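Uncharacterized protein (Legionella longbeachae NSW150, PDB 4JZA) probably dephosphorylates phosphoinositide lipids, most likely phosphatidylinositol 3-phosphate, and so may act on lipid metabolism of the infected host cell. Local coordinates at residues 141-149 and 159-167; 589-600 and 626-637. All blocks are in the same frame, centred on the assembly; numbering follows the deposited sequence.

Contact 1 of 2, residues 141-149 and 159-167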
loop_
_atom_site.group_PDB
_atom_site.type_symbol
_atom_site.label_atom_id
_atom_site.label_comp_id
_atom_site.label_asym_id
_atom_site.label_seq_id
_atom_site.Cartn_x
_atom_site.Cartn_y
_atom_site.Cartn_z
ATOM N N GLY A 141 -12.423 -1.939 8.756
ATOM C CA GLY A 141 -13.186 -0.691 8.769
ATOM C C GLY A 141 -12.437 0.491 9.379
ATOM O O GLY A 141 -11.339 0.338 9.866
ATOM N N ARG A 142 -13.054 1.671 9.395
ATOM C CA ARG A 142 -12.415 2.884 9.918
ATOM C C ARG A 142 -13.306 3.618 10.908
ATOM O O ARG A 142 -14.500 3.807 10.640
ATOM C CB ARG A 142 -12.102 3.849 8.759
ATOM C CG ARG A 142 -11.184 5.025 9.104
ATOM C CD ARG A 142 -11.123 6.021 7.950
ATOM N NE ARG A 142 -9.957 6.922 7.983
ATOM C CZ ARG A 142 -9.484 7.595 6.921
ATOM N NH1 ARG A 142 -10.060 7.514 5.729
ATOM N NH2 ARG A 142 -8.396 8.342 7.029
ATOM N N TYR A 143 -12.708 4.044 12.023
ATOM C CA TYR A 143 -13.331 4.933 12.998
ATOM C C TYR A 143 -13.367 6.347 12.470
ATOM O O TYR A 143 -12.373 6.809 11.965
ATOM C CB TYR A 143 -12.494 5.011 14.268
ATOM C CG TYR A 143 -12.665 3.875 15.218
ATOM C CD1 TYR A 143 -13.639 3.931 16.215
ATOM C CD2 TYR A 143 -11.824 2.767 15.165
ATOM C CE1 TYR A 143 -13.804 2.901 17.104
ATOM C CE2 TYR A 143 -11.974 1.730 16.058
ATOM C CZ TYR A 143 -12.971 1.808 17.010
ATOM O OH TYR A 143 -13.135 0.789 17.880
ATOM N N ASP A 144 -14.500 7.047 12.641
ATOM C CA ASP A 144 -14.539 8.502 12.448
ATOM C C ASP A 144 -13.758 9.164 13.565
ATOM O O ASP A 144 -13.622 8.669 14.701
ATOM C CB ASP A 144 -15.951 9.108 12.507
ATOM C CG ASP A 144 -16.933 8.495 11.518
ATOM O OD1 ASP A 144 -16.543 7.863 10.533
ATOM O OD2 ASP A 144 -18.143 8.675 11.738
ATOM N N LEU A 145 -13.295 10.351 13.225
ATOM C CA LEU A 145 -12.328 11.057 14.035
ATOM C C LEU A 145 -12.780 12.449 14.279
ATOM O O LEU A 145 -13.104 13.159 13.326
ATOM C CB LEU A 145 -11.028 11.111 13.272
ATOM C CG LEU A 145 -9.820 11.253 14.164
ATOM C CD1 LEU A 145 -9.583 9.976 14.948
ATOM C CD2 LEU A 145 -8.653 11.491 13.235
ATOM N N VAL A 146 -12.840 12.817 15.551
ATOM C CA VAL A 146 -13.217 14.168 15.958
ATOM C C VAL A 146 -12.116 14.637 16.866
ATOM O O VAL A 146 -11.685 13.891 17.718
ATOM C CB VAL A 146 -14.527 14.173 16.764
ATOM C CG1 VAL A 146 -14.853 15.576 17.226
ATOM C CG2 VAL A 146 -15.679 13.602 15.961
ATOM N N THR A 147 -11.640 15.848 16.671
ATOM C CA THR A 147 -10.625 16.403 17.555
ATOM C C THR A 147 -11.143 17.711 18.192
ATOM O O THR A 147 -11.449 18.698 17.531
ATOM C CB THR A 147 -9.274 16.633 16.832
ATOM O OG1 THR A 147 -8.746 15.379 16.293
ATOM C CG2 THR A 147 -8.264 17.247 17.816
ATOM N N LEU A 148 -11.173 17.707 19.515
ATOM C CA LEU A 148 -11.672 18.837 20.274
ATOM C C LEU A 148 -10.546 19.693 20.815
ATOM O O LEU A 148 -9.650 19.214 21.489
ATOM C CB LEU A 148 -12.537 18.346 21.428
ATOM C CG LEU A 148 -13.162 19.395 22.339
ATOM C CD1 LEU A 148 -14.426 18.833 22.958
ATOM C CD2 LEU A 148 -12.189 19.813 23.424
ATOM N N LEU A 149 -10.616 20.976 20.496
ATOM C CA LEU A 149 -9.653 21.961 20.941
ATOM C C LEU A 149 -10.371 23.096 21.653
ATOM O O LEU A 149 -11.363 23.610 21.141
ATOM C CB LEU A 149 -8.902 22.511 19.737
ATOM C CG LEU A 149 -7.493 23.042 19.946
ATOM C CD1 LEU A 149 -6.690 22.076 20.785
ATOM C CD2 LEU A 149 -6.833 23.252 18.600
ATOM N N TYR A 159 -15.237 25.777 22.295
ATOM C CA TYR A 159 -14.444 24.679 21.785
ATOM C C TYR A 159 -14.586 24.579 20.286
ATOM O O TYR A 159 -15.651 24.815 19.741
ATOM C CB TYR A 159 -14.870 23.372 22.437
ATOM C CG TYR A 159 -14.786 23.402 23.934
ATOM C CD1 TYR A 159 -15.725 24.081 24.684
ATOM C CD2 TYR A 159 -13.770 22.756 24.598
ATOM C CE1 TYR A 159 -15.648 24.111 26.058
ATOM C CE2 TYR A 159 -13.687 22.782 25.969
ATOM C CZ TYR A 159 -14.629 23.461 26.691
ATOM O OH TYR A 159 -14.543 23.480 28.056
ATOM N N VAL A 160 -13.504 24.205 19.627
ATOM C CA VAL A 160 -13.514 24.015 18.193
ATOM C C VAL A 160 -13.332 22.538 17.906
ATOM O O VAL A 160 -12.469 21.894 18.479
ATOM C CB VAL A 160 -12.421 24.853 17.506
ATOM C CG1 VAL A 160 -12.189 24.397 16.074
ATOM C CG2 VAL A 160 -12.810 26.318 17.522
ATOM N N LEU A 161 -14.174 22.006 17.032
ATOM C CA LEU A 161 -14.111 20.605 16.669
ATOM C C LEU A 161 -13.723 20.449 15.220
ATOM O O LEU A 161 -14.370 20.990 14.341
ATOM C CB LEU A 161 -15.469 19.945 16.883
ATOM C CG LEU A 161 -15.703 19.168 18.174
ATOM C CD1 LEU A 161 -15.114 19.891 19.364
ATOM C CD2 LEU A 161 -17.183 18.933 18.388
ATOM N N GLN A 162 -12.668 19.686 14.979
ATOM C CA GLN A 162 -12.342 19.237 13.640
ATOM C C GLN A 162 -12.925 17.846 13.524
ATOM O O GLN A 162 -12.740 17.013 14.412
ATOM C CB GLN A 162 -10.853 19.185 13.440
ATOM C CG GLN A 162 -10.116 20.466 13.771
ATOM C CD GLN A 162 -8.661 20.213 13.605
ATOM O OE1 GLN A 162 -8.300 19.750 12.624
ATOM N NE2 GLN A 162 -7.852 20.514 14.481
ATOM N N VAL A 163 -13.657 17.613 12.449
ATOM C CA VAL A 163 -14.393 16.379 12.264
ATOM C C VAL A 163 -14.110 15.701 10.921
ATOM O O VAL A 163 -14.210 16.348 9.862
ATOM C CB VAL A 163 -15.877 16.693 12.320
ATOM C CG1 VAL A 163 -16.720 15.461 12.045
ATOM C CG2 VAL A 163 -16.203 17.222 13.686
ATOM N N ASP A 164 -13.785 14.411 10.932
ATOM C CA ASP A 164 -13.692 13.654 9.640
ATOM C C ASP A 164 -14.482 12.382 9.704
ATOM O O ASP A 164 -14.169 11.481 10.473
ATOM C CB ASP A 164 -12.242 13.333 9.227
ATOM C CG ASP A 164 -11.520 14.525 8.607
ATOM O OD1 ASP A 164 -11.077 15.415 9.351
ATOM O OD2 ASP A 164 -11.380 14.578 7.380
ATOM N N GLU A 165 -15.547 12.339 8.924
ATOM C CA GLU A 165 -16.467 11.220 8.946
ATOM C C GLU A 165 -16.087 10.362 7.755
ATOM O O GLU A 165 -16.034 10.829 6.633
ATOM C CB GLU A 165 -17.952 11.718 8.928
ATOM C CG GLU A 165 -18.445 12.194 10.328
ATOM C CD GLU A 165 -19.667 13.131 10.387
ATOM O OE1 GLU A 165 -19.836 14.053 9.553
ATOM O OE2 GLU A 165 -20.440 12.997 11.352
ATOM N N SER A 166 -15.736 9.127 8.037
ATOM C CA SER A 166 -15.518 8.115 7.025
ATOM C C SER A 166 -16.827 7.762 6.297
ATOM O O SER A 166 -17.916 7.643 6.936
ATOM C CB SER A 166 -15.026 6.847 7.700
ATOM O OG SER A 166 -14.495 5.934 6.763
ATOM N N LEU A 167 -16.695 7.534 4.991
ATOM C CA LEU A 167 -17.828 7.392 4.119
ATOM C C LEU A 167 -17.764 6.093 3.338
ATOM O O LEU A 167 -16.747 5.765 2.780
ATOM C CB LEU A 167 -17.844 8.578 3.133
ATOM C CG LEU A 167 -18.135 9.959 3.721
ATOM C CD1 LEU A 167 -18.031 11.011 2.653
ATOM C CD2 LEU A 167 -19.512 10.010 4.334
#
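The Asp144 carboxylate meets Ser166 with one of its faces: the backbone N of Ser166 sits above the plane and gives a bent hydrogen bond to OD1 (2.9 Å, N-H...O 142°). The other oxygen, OD2, lies against Glu165 CG, and the two carboxylate planes are turned 76° apart. The Glu165 carboxylate forms salt bridges with Arg26 and Lys371, which would probably offset the nearness of the Asp144 carboxylate. At the other end the Tyr159 ring stands oblique to Leu148, its CD2 3.5 Å from Leu148 CD2. Six backbone hydrogen bonds join the strands in the pairs Leu145-Asp164, Thr147-Gln162 and Leu149-Val160, for example Asp164 N to Leu145 O at 2.8 Å. This is an antiparallel beta hairpin inside a mixed sheet, with strand 5-10 parallel beside 144-150 and strand 352-359 antiparallel beside 159-166. The sheet face carrying Val146, Leu148, Leu161 and Val163 is apolar. Leu161 CD1 lies against its directly opposite partner, Leu148 CG (3.6 Å), while its CG reaches diagonally to Val146 CG1 (3.8 Å). The other face is mixed: Leu145, Leu149 and Val160 share it with Thr147, Gln162 and Asp164, and helix 604-612 packs on part of it. His604 bonds both Thr147 OG1 and Asp164 OD1; Arg374 pairs with Asp164 OD2. The extended Arg142 chain (chi1 -168°) runs past Ser166, CD 3.6 Å from OG, toward Asn350 and Gln611.

Contact 2 of 2, residues 589-600 and 626-637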
loop_
_atom_site.group_PDB
_atom_site.type_symbol
_atom_site.label_atom_id
_atom_site.label_comp_id
_atom_site.label_asym_id
_atom_site.label_seq_id
_atom_site.Cartn_x
_atom_site.Cartn_y
_atom_site.Cartn_z
ATOM N N ARG A 589 -1.336 38.820 10.930
ATOM C CA ARG A 589 -0.685 37.629 10.426
ATOM C C ARG A 589 -0.353 36.743 11.596
ATOM O O ARG A 589 -0.485 35.538 11.484
ATOM C CB ARG A 589 0.557 37.982 9.624
ATOM C CG ARG A 589 1.363 36.827 9.072
ATOM C CD ARG A 589 0.644 35.997 8.020
ATOM N NE ARG A 589 1.471 34.851 7.638
ATOM C CZ ARG A 589 1.052 33.835 6.901
ATOM N NH1 ARG A 589 -0.164 33.800 6.377
ATOM N NH2 ARG A 589 1.865 32.843 6.667
ATOM N N ILE A 590 0.029 37.347 12.723
ATOM C CA ILE A 590 0.460 36.607 13.900
ATOM C C ILE A 590 -0.685 35.791 14.404
ATOM O O ILE A 590 -0.497 34.656 14.838
ATOM C CB ILE A 590 1.019 37.533 15.020
ATOM C CG1 ILE A 590 2.505 37.839 14.788
ATOM C CG2 ILE A 590 0.940 36.908 16.411
ATOM C CD1 ILE A 590 2.942 39.112 15.501
ATOM N N ARG A 591 -1.868 36.357 14.330
ATOM C CA ARG A 591 -3.063 35.693 14.843
ATOM C C ARG A 591 -3.597 34.558 14.010
ATOM O O ARG A 591 -4.295 33.661 14.516
ATOM C CB ARG A 591 -4.152 36.701 14.953
ATOM C CG ARG A 591 -3.972 37.561 16.166
ATOM C CD ARG A 591 -4.906 38.713 15.979
ATOM N NE ARG A 591 -5.126 39.443 17.201
ATOM C CZ ARG A 591 -5.881 40.526 17.256
ATOM N NH1 ARG A 591 -6.471 40.994 16.149
ATOM N NH2 ARG A 591 -6.040 41.142 18.416
ATOM N N PHE A 592 -3.315 34.661 12.722
ATOM C CA PHE A 592 -3.640 33.625 11.794
ATOM C C PHE A 592 -2.650 32.472 11.990
ATOM O O PHE A 592 -3.041 31.305 12.128
ATOM C CB PHE A 592 -3.612 34.185 10.356
ATOM C CG PHE A 592 -3.933 33.156 9.308
ATOM C CD1 PHE A 592 -5.164 32.551 9.307
ATOM C CD2 PHE A 592 -2.986 32.764 8.361
ATOM C CE1 PHE A 592 -5.477 31.590 8.372
ATOM C CE2 PHE A 592 -3.301 31.799 7.416
ATOM C CZ PHE A 592 -4.557 31.219 7.416
ATOM N N VAL A 593 -1.371 32.821 12.042
ATOM C CA VAL A 593 -0.329 31.850 12.264
ATOM C C VAL A 593 -0.612 31.065 13.532
ATOM O O VAL A 593 -0.397 29.847 13.590
ATOM C CB VAL A 593 1.062 32.510 12.291
ATOM C CG1 VAL A 593 2.173 31.530 12.680
ATOM C CG2 VAL A 593 1.396 33.063 10.908
ATOM N N SER A 594 -1.110 31.739 14.548
ATOM C CA SER A 594 -1.420 31.037 15.784
ATOM C C SER A 594 -2.499 29.950 15.598
ATOM O O SER A 594 -2.381 28.834 16.128
ATOM C CB SER A 594 -1.857 32.021 16.861
ATOM O OG SER A 594 -1.720 31.407 18.132
ATOM N N LEU A 595 -3.535 30.296 14.837
ATOM C CA LEU A 595 -4.607 29.375 14.525
ATOM C C LEU A 595 -4.096 28.230 13.688
ATOM O O LEU A 595 -4.373 27.085 14.026
ATOM C CB LEU A 595 -5.754 30.064 13.785
ATOM C CG LEU A 595 -6.554 31.008 14.688
ATOM C CD1 LEU A 595 -7.285 32.052 13.847
ATOM C CD2 LEU A 595 -7.502 30.234 15.595
ATOM N N VAL A 596 -3.338 28.516 12.628
ATOM C CA VAL A 596 -2.778 27.431 11.833
ATOM C C VAL A 596 -1.935 26.495 12.665
ATOM O O VAL A 596 -2.096 25.254 12.601
ATOM C CB VAL A 596 -1.886 27.898 10.696
ATOM C CG1 VAL A 596 -1.276 26.691 10.009
ATOM C CG2 VAL A 596 -2.728 28.629 9.676
ATOM N N ALA A 597 -1.022 27.071 13.417
ATOM C CA ALA A 597 -0.128 26.281 14.239
ATOM C C ALA A 597 -0.955 25.449 15.224
ATOM O O ALA A 597 -0.705 24.260 15.410
ATOM C CB ALA A 597 0.885 27.177 14.964
ATOM N N ASP A 598 -1.980 26.040 15.817
ATOM C CA ASP A 598 -2.840 25.282 16.760
ATOM C C ASP A 598 -3.496 24.078 16.131
ATOM O O ASP A 598 -3.565 23.006 16.758
ATOM C CB ASP A 598 -3.963 26.159 17.329
ATOM C CG ASP A 598 -3.495 27.036 18.454
ATOM O OD1 ASP A 598 -2.380 26.824 18.954
ATOM O OD2 ASP A 598 -4.257 27.948 18.832
ATOM N N LEU A 599 -4.012 24.281 14.915
ATOM C CA LEU A 599 -4.717 23.226 14.216
ATOM C C LEU A 599 -3.743 22.130 13.825
ATOM O O LEU A 599 -3.997 20.970 14.086
ATOM C CB LEU A 599 -5.473 23.771 13.012
ATOM C CG LEU A 599 -6.727 24.615 13.366
ATOM C CD1 LEU A 599 -7.379 25.091 12.098
ATOM C CD2 LEU A 599 -7.781 23.874 14.150
ATOM N N TYR A 600 -2.608 22.525 13.253
ATOM C CA TYR A 600 -1.586 21.597 12.841
ATOM C C TYR A 600 -1.154 20.799 14.044
ATOM O O TYR A 600 -1.116 19.591 13.994
ATOM C CB TYR A 600 -0.418 22.333 12.168
ATOM C CG TYR A 600 0.643 21.397 11.628
ATOM C CD1 TYR A 600 1.577 20.823 12.475
ATOM C CD2 TYR A 600 0.693 21.085 10.272
ATOM C CE1 TYR A 600 2.528 19.967 12.005
ATOM C CE2 TYR A 600 1.621 20.204 9.783
ATOM C CZ TYR A 600 2.540 19.650 10.659
ATOM O OH TYR A 600 3.477 18.763 10.185
ATOM N N LEU A 626 4.359 24.514 3.799
ATOM C CA LEU A 626 3.981 25.534 4.764
ATOM C C LEU A 626 4.827 26.720 4.494
ATOM O O LEU A 626 5.966 26.589 4.125
ATOM C CB LEU A 626 4.222 25.073 6.202
ATOM C CG LEU A 626 3.311 23.992 6.808
ATOM C CD1 LEU A 626 3.814 23.540 8.173
ATOM C CD2 LEU A 626 1.892 24.511 6.937
ATOM N N PRO A 627 4.284 27.893 4.683
ATOM C CA PRO A 627 5.008 29.159 4.707
ATOM C C PRO A 627 6.019 29.240 5.854
ATOM O O PRO A 627 5.807 28.647 6.902
ATOM C CB PRO A 627 3.888 30.167 4.950
ATOM C CG PRO A 627 2.661 29.544 4.342
ATOM C CD PRO A 627 2.823 28.078 4.581
ATOM N N GLU A 628 7.089 30.000 5.684
ATOM C CA GLU A 628 8.150 30.010 6.678
ATOM C C GLU A 628 7.683 30.369 8.093
ATOM O O GLU A 628 8.110 29.739 9.054
ATOM C CB GLU A 628 9.356 30.868 6.234
ATOM C CG GLU A 628 10.515 30.037 5.691
ATOM C CD GLU A 628 10.956 28.979 6.713
ATOM O OE1 GLU A 628 11.404 29.415 7.820
ATOM O OE2 GLU A 628 10.809 27.732 6.437
ATOM N N ASP A 629 6.816 31.363 8.245
ATOM C CA ASP A 629 6.460 31.818 9.597
ATOM C C ASP A 629 5.607 30.827 10.382
ATOM O O ASP A 629 5.740 30.733 11.606
ATOM C CB ASP A 629 5.844 33.221 9.627
ATOM C CG ASP A 629 4.696 33.427 8.620
ATOM O OD1 ASP A 629 4.458 32.475 7.848
ATOM O OD2 ASP A 629 4.060 34.547 8.600
ATOM N N ILE A 630 4.786 30.049 9.685
ATOM C CA ILE A 630 4.005 28.975 10.323
ATOM C C ILE A 630 4.883 27.793 10.739
ATOM O O ILE A 630 4.810 27.271 11.847
ATOM C CB ILE A 630 2.918 28.457 9.375
ATOM C CG1 ILE A 630 1.906 29.580 9.085
ATOM C CG2 ILE A 630 2.195 27.269 9.985
ATOM C CD1 ILE A 630 0.983 29.326 7.910
ATOM N N ALA A 631 5.734 27.387 9.826
ATOM C CA ALA A 631 6.658 26.325 10.112
ATOM C C ALA A 631 7.514 26.724 11.307
ATOM O O ALA A 631 7.673 25.953 12.247
ATOM C CB ALA A 631 7.521 26.011 8.881
ATOM N N ALA A 632 8.033 27.936 11.281
ATOM C CA ALA A 632 8.887 28.425 12.379
ATOM C C ALA A 632 8.176 28.510 13.726
ATOM O O ALA A 632 8.727 28.185 14.747
ATOM C CB ALA A 632 9.477 29.785 12.022
ATOM N N GLU A 633 6.946 28.951 13.716
ATOM C CA GLU A 633 6.176 28.981 14.936
ATOM C C GLU A 633 5.956 27.578 15.504
ATOM O O GLU A 633 6.078 27.368 16.713
ATOM C CB GLU A 633 4.827 29.669 14.667
ATOM C CG GLU A 633 3.874 29.733 15.867
ATOM C CD GLU A 633 4.401 30.587 17.010
ATOM O OE1 GLU A 633 5.462 31.223 16.852
ATOM O OE2 GLU A 633 3.737 30.633 18.066
ATOM N N ILE A 634 5.634 26.607 14.635
ATOM C CA ILE A 634 5.437 25.227 15.094
ATOM C C ILE A 634 6.734 24.686 15.684
ATOM O O ILE A 634 6.735 24.084 16.785
ATOM C CB ILE A 634 5.004 24.307 13.975
ATOM C CG1 ILE A 634 3.606 24.705 13.503
ATOM C CG2 ILE A 634 4.988 22.858 14.467
ATOM C CD1 ILE A 634 3.260 24.253 12.094
ATOM N N ARG A 635 7.830 24.891 14.937
ATOM C CA ARG A 635 9.145 24.457 15.357
ATOM C C ARG A 635 9.508 24.984 16.720
ATOM O O ARG A 635 10.069 24.265 17.536
ATOM C CB ARG A 635 10.221 24.857 14.344
ATOM C CG ARG A 635 10.461 23.919 13.140
ATOM C CD ARG A 635 11.566 24.519 12.284
ATOM N NE ARG A 635 11.226 24.630 10.875
ATOM C CZ ARG A 635 11.230 25.765 10.175
ATOM N NH1 ARG A 635 11.517 26.907 10.748
ATOM N NH2 ARG A 635 10.912 25.765 8.877
ATOM N N LYS A 636 9.197 26.242 16.968
ATOM C CA LYS A 636 9.620 26.878 18.195
ATOM C C LYS A 636 8.669 26.486 19.310
ATOM O O LYS A 636 9.088 26.173 20.409
ATOM C CB LYS A 636 9.777 28.399 17.995
ATOM C CG LYS A 636 10.971 28.719 17.059
ATOM C CD LYS A 636 11.273 30.203 16.842
ATOM C CE LYS A 636 10.128 30.957 16.161
ATOM N NZ LYS A 636 10.488 32.380 15.907
ATOM N N ARG A 637 7.388 26.402 19.036
ATOM C CA ARG A 637 6.489 25.896 20.067
ATOM C C ARG A 637 6.878 24.495 20.610
ATOM O O ARG A 637 6.673 24.193 21.810
ATOM C CB ARG A 637 5.069 25.853 19.516
ATOM C CG ARG A 637 4.360 27.194 19.494
ATOM C CD ARG A 637 2.989 26.959 18.916
ATOM N NE ARG A 637 2.189 28.135 18.624
ATOM C CZ ARG A 637 0.886 28.080 18.412
ATOM N NH1 ARG A 637 0.258 26.925 18.504
ATOM N NH2 ARG A 637 0.199 29.181 18.132
#
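Helices 587-602 and 628-637, packed beyond one end of the hairpin 144-166, meet here through an apolar seam with a salt bridge near each end. Their axes come within 9.3 Å and cross at -58°. Ile630 fills the middle: its CG2 meets Val596 CG1 at 3.5 Å, the side chains at about a right angle, and its CG1 lies beside Val593 CG2. One turn on, Ala597 gives Ile634 room to approach, and Ile634 CD1 makes a CH-pi contact over one face of the Tyr600 ring (4.2 Å to the centroid, 27° off the normal). Val593, Val596, Ala597 and Tyr600 thus form the i, i+3, i+4, i+7 stripe of a helix-helix interface, matched by Ile630 and Ile634. The hydroxyl of Tyr600 bonds Asp647, and Leu644 of helix 643-652 packs on both Tyr600 and Ile634. At one end Arg589, bent at chi2 (66°), grips Asp629 side-on, NE to OD2 (2.8 Å) and NH2 to OD1 (2.9 Å), the flat groups nearly coplanar and both oxygens met on their syn side. At the other, Ala597 CB sits over the centre of the Arg637 guanidinium. At its edge NH1 reaches Asp598 OD1 (2.7 Å) and NE donates to Glu633 OE2 of its own helix; NH2 makes a longer bond, tilted from the plane, to Ser594 O, which also accepts from Asp598 N.

Both contacts are largely buried, but contact 1 lies in the central sheet and contact 2 in helices nearer the periphery, about 23 and 32 Å from the chain centre to the contact centres. They share no element; their centres are about 22 Å apart, yet they touch where Gln162 NE2 meets Leu599 CD2 (3.4 Å) and Leu149 CD2 meets Asp598 O. Contact 1 is held mainly by backbone bonds, and Asp164 and Glu165 find charged partners elsewhere in the chain. Contact 2 depends mainly on side chains, with one bond to a backbone carbonyl and arginine-acid pairs flanking aliphatic packing. Ser602, closing helix 587-602, bonds Gln162, a polar tie between the two.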